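PDB 6TZ0: RNA-dependent RNA Polymerase from Bombyx mori cytoplasmic polyhedrosis virus, which synthesises viral RNA as an RNA-directed RNA polymerase, copying the double-stranded genome into plus strands and later making the complementary minus strands. Local coordinates for residues 351-354 / 355-359; 1162-1165 / 1166-1170. One frame throughout, in Å; residues are numbered along the deposited sequence.

Interaction 1 of 2, residues 351-354 / 355-359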
loop_
_atom_site.group_PDB
_atom_site.type_symbol
_atom_site.label_atom_id
_atom_site.label_comp_id
_atom_site.label_asym_id
_atom_site.label_seq_id
_atom_site.Cartn_x
_atom_site.Cartn_y
_atom_site.Cartn_z
ATOM N N LEU A 351 0.718 -2.814 20.888
ATOM C CA LEU A 351 1.320 -1.680 21.573
ATOM C C LEU A 351 1.431 -0.456 20.677
ATOM O O LEU A 351 1.317 0.671 21.165
ATOM C CB LEU A 351 2.698 -2.061 22.108
ATOM C CG LEU A 351 2.744 -3.066 23.258
ATOM C CD1 LEU A 351 4.171 -3.458 23.562
ATOM C CD2 LEU A 351 2.079 -2.482 24.487
ATOM N N SER A 352 1.643 -0.651 19.381
ATOM C CA SER A 352 1.808 0.449 18.444
ATOM C C SER A 352 0.538 0.768 17.674
ATOM O O SER A 352 0.535 1.711 16.873
ATOM C CB SER A 352 2.932 0.136 17.460
ATOM O OG SER A 352 3.059 1.161 16.491
ATOM N N LEU A 353 -0.537 0.015 17.905
ATOM C CA LEU A 353 -1.768 0.201 17.150
ATOM C C LEU A 353 -2.459 1.506 17.516
ATOM O O LEU A 353 -3.082 2.145 16.664
ATOM C CB LEU A 353 -2.677 -1.002 17.390
ATOM C CG LEU A 353 -3.976 -1.248 16.638
ATOM C CD1 LEU A 353 -4.102 -2.731 16.427
ATOM C CD2 LEU A 353 -5.148 -0.763 17.460
ATOM N N ASP A 354 -2.345 1.933 18.771
ATOM C CA ASP A 354 -3.019 3.149 19.200
ATOM C C ASP A 354 -2.281 4.397 18.731
ATOM O O ASP A 354 -2.825 5.500 18.809
ATOM C CB ASP A 354 -3.153 3.142 20.722
ATOM C CG ASP A 354 -4.264 4.038 21.226
ATOM O OD1 ASP A 354 -4.998 4.615 20.408
ATOM O OD2 ASP A 354 -4.405 4.165 22.459
ATOM N N ALA A 355 -1.048 4.250 18.256
ATOM C CA ALA A 355 -0.286 5.373 17.738
ATOM C C ALA A 355 -0.130 5.344 16.229
ATOM O O ALA A 355 0.244 6.363 15.643
ATOM C CB ALA A 355 1.102 5.410 18.381
ATOM N N ALA A 356 -0.394 4.210 15.592
ATOM C CA ALA A 356 -0.232 4.138 14.149
ATOM C C ALA A 356 -1.525 4.420 13.400
ATOM O O ALA A 356 -1.499 5.047 12.336
ATOM C CB ALA A 356 0.305 2.762 13.753
ATOM N N VAL A 357 -2.664 3.976 13.931
ATOM C CA VAL A 357 -3.893 3.904 13.154
ATOM C C VAL A 357 -5.097 4.465 13.901
ATOM O O VAL A 357 -6.205 4.457 13.365
ATOM C CB VAL A 357 -4.136 2.441 12.705
ATOM C CG1 VAL A 357 -4.686 1.578 13.831
ATOM C CG2 VAL A 357 -4.919 2.322 11.391
ATOM N N PHE A 358 -4.920 4.992 15.105
ATOM C CA PHE A 358 -6.069 5.524 15.831
ATOM C C PHE A 358 -6.385 6.929 15.322
ATOM O O PHE A 358 -5.475 7.753 15.204
ATOM C CB PHE A 358 -5.794 5.565 17.332
ATOM C CG PHE A 358 -7.026 5.758 18.176
ATOM C CD1 PHE A 358 -7.795 4.672 18.553
ATOM C CD2 PHE A 358 -7.437 7.019 18.558
ATOM C CE1 PHE A 358 -8.929 4.841 19.322
ATOM C CE2 PHE A 358 -8.579 7.193 19.307
ATOM C CZ PHE A 358 -9.320 6.102 19.696
ATOM N N PRO A 359 -7.649 7.241 15.037
ATOM C CA PRO A 359 -7.973 8.534 14.425
ATOM C C PRO A 359 -7.893 9.682 15.416
ATOM O O PRO A 359 -7.987 9.496 16.629
ATOM C CB PRO A 359 -9.409 8.337 13.939
ATOM C CG PRO A 359 -9.961 7.333 14.853
ATOM C CD PRO A 359 -8.845 6.399 15.189
#

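Interaction 2 of 2, residues 1162-1165 / 1166-1170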
loop_
_atom_site.group_PDB
_atom_site.type_symbol
_atom_site.label_atom_id
_atom_site.label_comp_id
_atom_site.label_asym_id
_atom_site.label_seq_id
_atom_site.Cartn_x
_atom_site.Cartn_y
_atom_site.Cartn_z
ATOM N N VAL A 1162 40.541 8.924 -24.637
ATOM C CA VAL A 1162 41.343 7.789 -25.074
ATOM C C VAL A 1162 41.640 7.946 -26.559
ATOM O O VAL A 1162 40.723 8.162 -27.360
ATOM C CB VAL A 1162 40.625 6.453 -24.795
ATOM C CG1 VAL A 1162 41.409 5.284 -25.362
ATOM C CG2 VAL A 1162 40.419 6.263 -23.305
ATOM N N ARG A 1163 42.915 7.837 -26.924
ATOM C CA ARG A 1163 43.332 7.902 -28.317
ATOM C C ARG A 1163 43.306 6.503 -28.916
ATOM O O ARG A 1163 44.101 5.642 -28.530
ATOM C CB ARG A 1163 44.724 8.517 -28.437
ATOM C CG ARG A 1163 45.179 8.687 -29.867
ATOM C CD ARG A 1163 46.490 9.451 -29.973
ATOM N NE ARG A 1163 47.642 8.728 -29.442
ATOM C CZ ARG A 1163 48.357 7.849 -30.136
ATOM N NH1 ARG A 1163 48.036 7.572 -31.390
ATOM N NH2 ARG A 1163 49.397 7.248 -29.573
ATOM N N ILE A 1164 42.397 6.280 -29.851
ATOM C CA ILE A 1164 42.247 5.001 -30.538
ATOM C C ILE A 1164 42.784 5.167 -31.952
ATOM O O ILE A 1164 42.331 6.065 -32.668
ATOM C CB ILE A 1164 40.780 4.541 -30.566
ATOM C CG1 ILE A 1164 40.269 4.335 -29.145
ATOM C CG2 ILE A 1164 40.639 3.265 -31.365
ATOM C CD1 ILE A 1164 38.781 4.216 -29.057
ATOM N N PRO A 1165 43.752 4.356 -32.378
ATOM C CA PRO A 1165 44.285 4.465 -33.744
ATOM C C PRO A 1165 43.247 4.071 -34.777
ATOM O O PRO A 1165 42.484 3.116 -34.572
ATOM C CB PRO A 1165 45.463 3.483 -33.737
ATOM C CG PRO A 1165 45.848 3.382 -32.314
ATOM C CD PRO A 1165 44.571 3.465 -31.546
ATOM N N PRO A 1166 43.189 4.784 -35.908
ATOM C CA PRO A 1166 42.084 4.581 -36.859
ATOM C C PRO A 1166 42.177 3.306 -37.676
ATOM O O PRO A 1166 41.221 2.991 -38.393
ATOM C CB PRO A 1166 42.175 5.814 -37.761
ATOM C CG PRO A 1166 43.600 6.216 -37.691
ATOM C CD PRO A 1166 44.059 5.904 -36.303
ATOM N N SER A 1167 43.274 2.558 -37.594
ATOM C CA SER A 1167 43.389 1.298 -38.315
ATOM C C SER A 1167 42.608 0.165 -37.661
ATOM O O SER A 1167 42.554 -0.931 -38.226
ATOM C CB SER A 1167 44.862 0.899 -38.449
ATOM O OG SER A 1167 45.433 0.588 -37.193
ATOM N N TYR A 1168 42.008 0.393 -36.492
ATOM C CA TYR A 1168 41.198 -0.625 -35.843
ATOM C C TYR A 1168 39.731 -0.560 -36.232
ATOM O O TYR A 1168 39.003 -1.531 -36.013
ATOM C CB TYR A 1168 41.297 -0.512 -34.323
ATOM C CG TYR A 1168 42.669 -0.763 -33.761
ATOM C CD1 TYR A 1168 43.260 -2.012 -33.861
ATOM C CD2 TYR A 1168 43.336 0.221 -33.050
ATOM C CE1 TYR A 1168 44.504 -2.256 -33.327
ATOM C CE2 TYR A 1168 44.579 -0.017 -32.504
ATOM C CZ TYR A 1168 45.155 -1.256 -32.645
ATOM O OH TYR A 1168 46.392 -1.492 -32.104
ATOM N N TYR A 1169 39.286 0.553 -36.800
ATOM C CA TYR A 1169 37.891 0.732 -37.195
ATOM C C TYR A 1169 37.649 -0.064 -38.469
ATOM O O TYR A 1169 37.802 0.435 -39.583
ATOM C CB TYR A 1169 37.582 2.208 -37.374
ATOM C CG TYR A 1169 37.608 2.970 -36.077
ATOM C CD1 TYR A 1169 36.486 3.030 -35.266
ATOM C CD2 TYR A 1169 38.759 3.609 -35.650
ATOM C CE1 TYR A 1169 36.508 3.719 -34.074
ATOM C CE2 TYR A 1169 38.791 4.300 -34.457
ATOM C CZ TYR A 1169 37.663 4.350 -33.676
ATOM O OH TYR A 1169 37.689 5.038 -32.490
ATOM N N VAL A 1170 37.266 -1.327 -38.296
ATOM C CA VAL A 1170 37.074 -2.258 -39.399
ATOM C C VAL A 1170 35.634 -2.706 -39.533
ATOM O O VAL A 1170 35.339 -3.560 -40.381
ATOM C CB VAL A 1170 37.999 -3.481 -39.264
ATOM C CG1 VAL A 1170 39.447 -3.041 -39.252
ATOM C CG2 VAL A 1170 37.662 -4.260 -38.009
#

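Interaction 1 of 2, residues 351-354 / 355-359
Asp354 and Phe358 both swing CG away from the backbone N, with chi1 of -158° and -165°, and their side chains run out side by side in the same direction, four residues apart where helix 349-356 ends. The carboxylate arrives through OD1, which lies 3.2 Å from CG of Phe358 and approaches the ring obliquely; the two planes stand 74° apart. CD of Pro359 lies over one face of the Phe358 ring, toward its rim.

Backbone bonding weakens at the end of the helix. Ser352 O accepts Ala355 N at 3.3 Å and, more weakly, Ala356 N, while Val357 N reaches Leu353 O in a weak bond of 3.3 Å. Val357, the first residue off the helix, lays CG1 against CG of Leu353 at 4.0 Å, a small apolar contact suited to two branched side chains. Its carbonyl oxygen accepts hydrogen bonds from Asn632 and Thr636. The small side chain of Ala355 lies about 4 Å from that of Arg485, a residue that binds UTP, though no UTP is bound here.

A carboxylate and a ring suit this partly exposed helix end, since Arg469 of the viral structural protein 4 chain packs on Phe358 and makes a long, weak ion pair with Asp354 OD1, probably offsetting some of the negative charge on an oxygen to which the aromatic ring offers no hydrogen bond.

Interaction 2 of 2, residues 1162-1165 / 1166-1170
Pro1165 and Tyr1168 open and close a type I beta turn, in which Tyr1168 N gives a weak 3.4 Å hydrogen bond to Pro1165 O. Pro1166 suits the second position because its ring holds phi near the value the turn needs, and Ser1167, small and polar, suits the exposed third.

The side chain of Tyr1168 folds back along the turn. Its CB lies 3.8 Å from Pro1165 O, and CG stays at a similar distance from the same oxygen. CD2 comes nearer, 3.4 Å from Pro1165 O, which lies oblique to the ring. One atom further out, CE2 meets Pro1165 CD at 3.6 Å edge-on, with CD in the plane of the tyrosine ring; contact with 1162-1165 ends there, short of the hydroxyl tip. A chi1 of -64°, placing CG beside the backbone N, sends the ring this way, so that proline and tyrosine lie alongside each other. Leu1202 and Ile1207 give the same tyrosine further apolar neighbours.

Tyr1169, the centre of an inverse gamma turn, crosses Ile1164 at about a right angle. Its CE2 meets Ile1164 CG2 at 3.7 Å, and its hydroxyl lies against CG2, CB and CD1 of the branched isoleucine, with OH 3.6 Å from Ile1164 CG2. Together the turns carry the chain from strand 1162-1163 toward helix 1174-1188, and Tyr1178 of that helix packs edge-to-face with Tyr1169. The same Tyr1178 donates its OH to the backbone oxygen of Tyr1168.

Both contacts are local and lie where regular structure ends: interaction 1 at the end of helix 349-356, interaction 2 where strand 1162-1163, an outer strand of a mixed three-stranded sheet, ends. They come in series along the chain, the first in the central polymerase domain and the second in the C-terminal part of the protein, and share no helix or sheet. Their centres are 67 Å apart, on opposite sides of the chain's centre, with nearest atoms about 55 Å apart, so neither touches the other. Interaction 1 neighbours residues that bind UTP, not present in this model, and the viral structural protein 4 chain, whereas interaction 2 is surface packing remote from the known sites.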